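Local coordinates for carboxypeptidase A (Helicoverpa armigera, PDB 1JQG), which belongs to the zinc-dependent M14 peptidases and is expected to cleave the C-terminal residue from peptide chains as a metallocarboxypeptidase, at residues S178-R183 against D304-G309; F308-L313 against E382-R387. All blocks are in the same frame, centred on the assembly; numbering follows the deposited sequence.

Contact 1 of 2, residues S178-R183 against D304-G309; sequences SLLHCR and DIHSFG. With ZN (zinc ion), chain B.
His181 and His306 meet across a single zinc ion, which each binds through its ND1. His181 ND1 lies 2.2 Å from the zinc ion. The bond from the zinc ion to His306 ND1 is 2.4 Å. The two rings are inclined at 65°, and the metal draws His181 ND1 to 3.5 Å from His306 CE1, near the plane of the His306 ring at its edge. The far nitrogen of His306 is held as well: NE2 donates to Asp304 OD2 at 2.8 Å, the oxygen lying in the ring plane while the ring approaches from above the carboxylate plane. Metal at one nitrogen and carboxylate at the other fix the rotation of the imidazole. Leu180 comes across Asp304 at about a right angle. From a CG set anti to the backbone N (chi1 -167°), CD2 extends to 3.8 Å from Asp304 OD2, and Leu180 CB approaches His306 CE1 at 4.3 Å. A water bridges the segments, accepting from Leu180 N and donating to Asp304 OD1 and Ile305 O. An alanine in place of Asp304 would probably leave His306 NE2 and this water each short of an acceptor and let the imidazole turn more easily. Ser178, ending strand 173-178 beside strand 299-307, packs its CB 4.3 Å from Ile305 CB, while its OG bonds to Pro217 O. Asp252 holds His181 NE2. Glu184 and a water complete the zinc site of M14 carboxypeptidases, an HxxE motif (His181 and Glu184) with a third ligand, His306, from far along the chain.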
loop_
_atom_site.group_PDB
_atom_site.type_symbol
_atom_site.label_atom_id
_atom_site.label_comp_id
_atom_site.label_asym_id
_atom_site.label_seq_id
_atom_site.Cartn_x
_atom_site.Cartn_y
_atom_site.Cartn_z
ATOM N N SER A 178 -2.940 -5.001 -2.784
ATOM C CA SER A 178 -2.265 -3.776 -3.111
ATOM C C SER A 178 -3.244 -2.697 -3.570
ATOM O O SER A 178 -4.408 -2.978 -3.756
ATOM C CB SER A 178 -1.152 -3.992 -4.170
ATOM O OG SER A 178 -1.650 -4.419 -5.420
ATOM N N LEU A 179 -2.739 -1.462 -3.650
ATOM C CA LEU A 179 -3.518 -0.328 -4.106
ATOM C C LEU A 179 -4.671 0.069 -3.201
ATOM O O LEU A 179 -5.596 0.723 -3.613
ATOM C CB LEU A 179 -3.975 -0.528 -5.548
ATOM C CG LEU A 179 -2.895 -0.377 -6.642
ATOM C CD1 LEU A 179 -3.472 -0.506 -8.042
ATOM C CD2 LEU A 179 -2.099 0.919 -6.570
ATOM N N LEU A 180 -4.575 -0.191 -1.913
ATOM C CA LEU A 180 -5.529 0.250 -0.916
ATOM C C LEU A 180 -5.503 1.792 -0.878
ATOM O O LEU A 180 -6.552 2.440 -0.817
ATOM C CB LEU A 180 -5.238 -0.387 0.438
ATOM C CG LEU A 180 -6.320 -0.261 1.515
ATOM C CD1 LEU A 180 -7.567 -0.947 1.053
ATOM C CD2 LEU A 180 -5.913 -0.771 2.885
ATOM N N HIS A 181 -4.305 2.354 -0.901
ATOM C CA HIS A 181 -4.051 3.764 -1.080
ATOM C C HIS A 181 -3.685 3.957 -2.554
ATOM O O HIS A 181 -2.558 3.723 -3.047
ATOM C CB HIS A 181 -2.928 4.222 -0.172
ATOM C CG HIS A 181 -3.326 4.383 1.250
ATOM N ND1 HIS A 181 -2.551 4.197 2.322
ATOM C CD2 HIS A 181 -4.475 4.742 1.874
ATOM C CE1 HIS A 181 -2.996 4.378 3.517
ATOM N NE2 HIS A 181 -4.244 4.729 3.234
ATOM N N CYS A 182 -4.651 4.395 -3.349
ATOM C CA CYS A 182 -4.547 4.500 -4.780
ATOM C C CYS A 182 -3.379 5.217 -5.379
ATOM O O CYS A 182 -3.017 4.918 -6.524
ATOM C CB CYS A 182 -5.897 5.043 -5.200
ATOM S SG CYS A 182 -6.476 6.547 -4.428
ATOM N N ARG A 183 -2.701 6.094 -4.680
ATOM C CA ARG A 183 -1.562 6.841 -5.213
ATOM C C ARG A 183 -0.257 6.056 -5.141
ATOM O O ARG A 183 0.760 6.442 -5.736
ATOM C CB ARG A 183 -1.307 8.152 -4.500
ATOM C CG ARG A 183 -0.983 8.087 -3.033
ATOM C CD ARG A 183 -0.953 9.468 -2.398
ATOM N NE ARG A 183 -0.373 9.447 -1.046
ATOM C CZ ARG A 183 -0.385 10.521 -0.261
ATOM N NH1 ARG A 183 -0.885 11.668 -0.680
ATOM N NH2 ARG A 183 0.155 10.528 0.932
ATOM N N ASP A 304 -0.461 -6.631 3.340
ATOM C CA ASP A 304 -1.026 -5.389 2.804
ATOM C C ASP A 304 0.136 -4.575 2.248
ATOM O O ASP A 304 0.901 -3.971 3.021
ATOM C CB ASP A 304 -1.757 -4.631 3.920
ATOM C CG ASP A 304 -2.515 -3.423 3.417
ATOM O OD1 ASP A 304 -2.709 -3.255 2.200
ATOM O OD2 ASP A 304 -2.936 -2.604 4.269
ATOM N N ILE A 305 0.272 -4.581 0.936
ATOM C CA ILE A 305 1.389 -3.933 0.269
ATOM C C ILE A 305 1.170 -2.455 0.023
ATOM O O ILE A 305 0.382 -2.045 -0.826
ATOM C CB ILE A 305 1.785 -4.676 -1.042
ATOM C CG1 ILE A 305 2.121 -6.149 -0.662
ATOM C CG2 ILE A 305 2.992 -4.059 -1.725
ATOM C CD1 ILE A 305 2.419 -7.059 -1.833
ATOM N N HIS A 306 1.982 -1.638 0.681
ATOM C CA HIS A 306 1.977 -0.210 0.497
ATOM C C HIS A 306 3.347 0.275 -0.014
ATOM O O HIS A 306 4.301 -0.426 -0.229
ATOM C CB HIS A 306 1.710 0.534 1.830
ATOM C CG HIS A 306 0.337 0.294 2.361
ATOM N ND1 HIS A 306 -0.686 1.170 2.244
ATOM C CD2 HIS A 306 -0.274 -0.735 3.008
ATOM C CE1 HIS A 306 -1.808 0.853 2.777
ATOM N NE2 HIS A 306 -1.576 -0.360 3.241
ATOM N N SER A 307 3.349 1.572 -0.275
ATOM C CA SER A 307 4.429 2.368 -0.668
ATOM C C SER A 307 4.343 3.818 -0.082
ATOM O O SER A 307 3.247 4.221 0.315
ATOM C CB SER A 307 4.714 2.602 -2.157
ATOM O OG SER A 307 3.860 3.588 -2.721
ATOM N N PHE A 308 5.139 4.347 0.836
ATOM C CA PHE A 308 6.564 4.368 0.542
ATOM C C PHE A 308 7.450 4.254 1.781
ATOM O O PHE A 308 6.994 4.771 2.848
ATOM C CB PHE A 308 7.083 5.293 -0.557
ATOM C CG PHE A 308 7.290 6.685 -0.056
ATOM C CD1 PHE A 308 8.511 7.010 0.516
ATOM C CD2 PHE A 308 6.323 7.668 -0.112
ATOM C CE1 PHE A 308 8.770 8.270 1.012
ATOM C CE2 PHE A 308 6.565 8.928 0.383
ATOM C CZ PHE A 308 7.790 9.243 0.941
ATOM N N GLY A 309 8.626 3.608 2.002
ATOM C CA GLY A 309 9.389 3.515 3.214
ATOM C C GLY A 309 10.511 2.487 3.359
ATOM O O GLY A 309 11.411 2.562 4.216
HETATM ZN ZN ZN B . -0.417 3.516 2.247
HETATM O O HOH W 1 -2.661 -2.122 -0.360
HETATM O O HOH W 2 0.800 4.267 4.229
#

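Contact 2 of 2, residues F308-L313 against E382-R387; sequences FGSMIL and ELPAYR
Met311 and Glu382 form an antiparallel hydrogen-bonded pair, Glu382 N donating to Met311 O at 2.9 Å and Met311 N to Glu382 O at 3.1 Å, and Ser310 with Met311, both facing Glu382, makes a G1 beta bulge. Ser310, at positive phi (64°), sends only a weak bond from its N to the same carbonyl. Beyond the bulge Gly309 N donates to Leu383 O at 3.1 Å, and this oxygen also receives a CA-H...O contact from Phe308. A CB on Gly309 would come tight against Glu382 CB, and the backbone angles of Gly309 alone call for glycine. The side chains of Met311 and Glu382 run side by side in the same direction, Met311 CG being 3.5 Å from Glu382 CB. Leu313 crosses Glu382 at about a right angle and sets CD2 against Glu382 CG at 3.7 Å. Glu382 bends at chi2 (-73°), which turns CD away from the extended course, and OE1 ends near Phe308 N and O without a hydrogen bond to either. Within the bulge, Ser310 OG lies 3.1 Å from Pro384 CA. The Phe308 ring meets Ala385 CB obliquely through CD1 at 3.6 Å, and Phe395 adds an edge-to-face partner to that ring. The backbone bonds and the aliphatic packing are likely to steady the stem of Glu382, whose nearest side-chain atom is about 5 Å from the zinc ion, consistent with its predicted role as proton donor or acceptor.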
loop_
_atom_site.group_PDB
_atom_site.type_symbol
_atom_site.label_atom_id
_atom_site.label_comp_id
_atom_site.label_asym_id
_atom_site.label_seq_id
_atom_site.Cartn_x
_atom_site.Cartn_y
_atom_site.Cartn_z
ATOM N N PHE A 308 5.139 4.347 0.836
ATOM C CA PHE A 308 6.564 4.368 0.542
ATOM C C PHE A 308 7.450 4.254 1.781
ATOM O O PHE A 308 6.994 4.771 2.848
ATOM C CB PHE A 308 7.083 5.293 -0.557
ATOM C CG PHE A 308 7.290 6.685 -0.056
ATOM C CD1 PHE A 308 8.511 7.010 0.516
ATOM C CD2 PHE A 308 6.323 7.668 -0.112
ATOM C CE1 PHE A 308 8.770 8.270 1.012
ATOM C CE2 PHE A 308 6.565 8.928 0.383
ATOM C CZ PHE A 308 7.790 9.243 0.941
ATOM N N GLY A 309 8.626 3.608 2.002
ATOM C CA GLY A 309 9.389 3.515 3.214
ATOM C C GLY A 309 10.511 2.487 3.359
ATOM O O GLY A 309 11.411 2.562 4.216
ATOM N N SER A 310 10.404 1.369 2.643
ATOM C CA SER A 310 11.365 0.281 2.709
ATOM C C SER A 310 11.353 -0.328 4.114
ATOM O O SER A 310 12.362 -0.491 4.826
ATOM C CB SER A 310 12.780 0.684 2.315
ATOM O OG SER A 310 12.814 1.190 0.991
ATOM N N MET A 311 10.182 -0.755 4.540
ATOM C CA MET A 311 9.982 -1.343 5.839
ATOM C C MET A 311 8.892 -2.389 5.854
ATOM O O MET A 311 8.017 -2.407 4.994
ATOM C CB MET A 311 9.620 -0.316 6.933
ATOM C CG MET A 311 8.809 0.866 6.472
ATOM S SD MET A 311 8.689 2.296 7.544
ATOM C CE MET A 311 10.013 3.356 7.092
ATOM N N ILE A 312 9.025 -3.358 6.749
ATOM C CA ILE A 312 7.999 -4.369 6.991
ATOM C C ILE A 312 7.489 -4.210 8.411
ATOM O O ILE A 312 8.339 -4.370 9.282
ATOM C CB ILE A 312 8.604 -5.780 6.810
ATOM C CG1 ILE A 312 9.037 -6.000 5.345
ATOM C CG2 ILE A 312 7.724 -6.951 7.179
ATOM C CD1 ILE A 312 9.940 -7.186 5.159
ATOM N N LEU A 313 6.229 -3.769 8.582
ATOM C CA LEU A 313 5.696 -3.485 9.927
ATOM C C LEU A 313 4.620 -4.504 10.323
ATOM O O LEU A 313 4.054 -5.208 9.478
ATOM C CB LEU A 313 5.023 -2.100 9.996
ATOM C CG LEU A 313 5.900 -0.917 9.563
ATOM C CD1 LEU A 313 7.323 -0.967 10.122
ATOM C CD2 LEU A 313 6.056 -0.814 8.048
ATOM N N GLU A 382 5.973 -1.758 3.037
ATOM C CA GLU A 382 6.233 -0.403 2.575
ATOM C C GLU A 382 7.357 -0.527 1.559
ATOM O O GLU A 382 8.482 -0.575 2.011
ATOM C CB GLU A 382 6.622 0.527 3.725
ATOM C CG GLU A 382 5.523 0.737 4.767
ATOM C CD GLU A 382 4.393 1.618 4.237
ATOM O OE1 GLU A 382 4.691 2.415 3.326
ATOM O OE2 GLU A 382 3.231 1.534 4.705
ATOM N N LEU A 383 7.045 -0.619 0.293
ATOM C CA LEU A 383 7.998 -0.676 -0.791
ATOM C C LEU A 383 8.912 0.541 -0.924
ATOM O O LEU A 383 8.623 1.578 -0.379
ATOM C CB LEU A 383 7.224 -0.820 -2.126
ATOM C CG LEU A 383 6.402 -2.100 -2.264
ATOM C CD1 LEU A 383 5.991 -2.297 -3.733
ATOM C CD2 LEU A 383 7.175 -3.274 -1.717
ATOM N N PRO A 384 10.085 0.362 -1.496
ATOM C CA PRO A 384 11.115 1.369 -1.601
ATOM C C PRO A 384 10.651 2.520 -2.464
ATOM O O PRO A 384 9.992 2.382 -3.502
ATOM C CB PRO A 384 12.303 0.626 -2.245
ATOM C CG PRO A 384 12.095 -0.817 -1.910
ATOM C CD PRO A 384 10.612 -0.979 -1.960
ATOM N N ALA A 385 11.054 3.728 -2.096
ATOM C CA ALA A 385 10.878 4.907 -2.914
ATOM C C ALA A 385 12.087 4.971 -3.849
ATOM O O ALA A 385 13.168 5.312 -3.387
ATOM C CB ALA A 385 10.865 6.135 -2.025
ATOM N N TYR A 386 11.946 4.649 -5.119
ATOM C CA TYR A 386 13.018 4.736 -6.077
ATOM C C TYR A 386 13.352 6.166 -6.517
ATOM O O TYR A 386 12.526 6.922 -7.002
ATOM C CB TYR A 386 12.713 3.864 -7.296
ATOM C CG TYR A 386 13.811 3.884 -8.340
ATOM C CD1 TYR A 386 13.729 4.564 -9.545
ATOM C CD2 TYR A 386 14.978 3.177 -8.072
ATOM C CE1 TYR A 386 14.759 4.539 -10.462
ATOM C CE2 TYR A 386 16.020 3.141 -8.987
ATOM C CZ TYR A 386 15.900 3.826 -10.175
ATOM O OH TYR A 386 16.903 3.820 -11.114
ATOM N N ARG A 387 14.621 6.503 -6.384
ATOM C CA ARG A 387 15.144 7.821 -6.694
ATOM C C ARG A 387 15.770 7.857 -8.087
ATOM O O ARG A 387 16.143 6.843 -8.657
ATOM C CB ARG A 387 16.171 8.271 -5.640
ATOM C CG ARG A 387 15.671 8.151 -4.215
ATOM C CD ARG A 387 16.780 8.384 -3.206
ATOM N NE ARG A 387 17.129 9.796 -3.097
ATOM C CZ ARG A 387 17.140 10.486 -1.959
ATOM N NH1 ARG A 387 16.795 9.893 -0.826
ATOM N NH2 ARG A 387 17.479 11.768 -1.928
#

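Contact 1 lies almost at the centre of the chain, with every touching residue buried, whereas contact 2, its centre about 10 Å from that of contact 1, is only partly buried. Both belong to the central mixed sheet: 299-307 and 311-314 follow one another in the chain, with strand 377-383 between them in the sheet, and the two contacts share Phe308 and Gly309. A probable backbone hydrogen bond from Leu383 N to His306 O joins them, and Glu382 OE2 packs on His306 CB. Their chemistry differs: metal, imidazole and a bridging water dominate contact 1, backbone pairing and aliphatic packing contact 2. Together they bring two of the three protein zinc ligands and the predicted catalytic glutamate to one site.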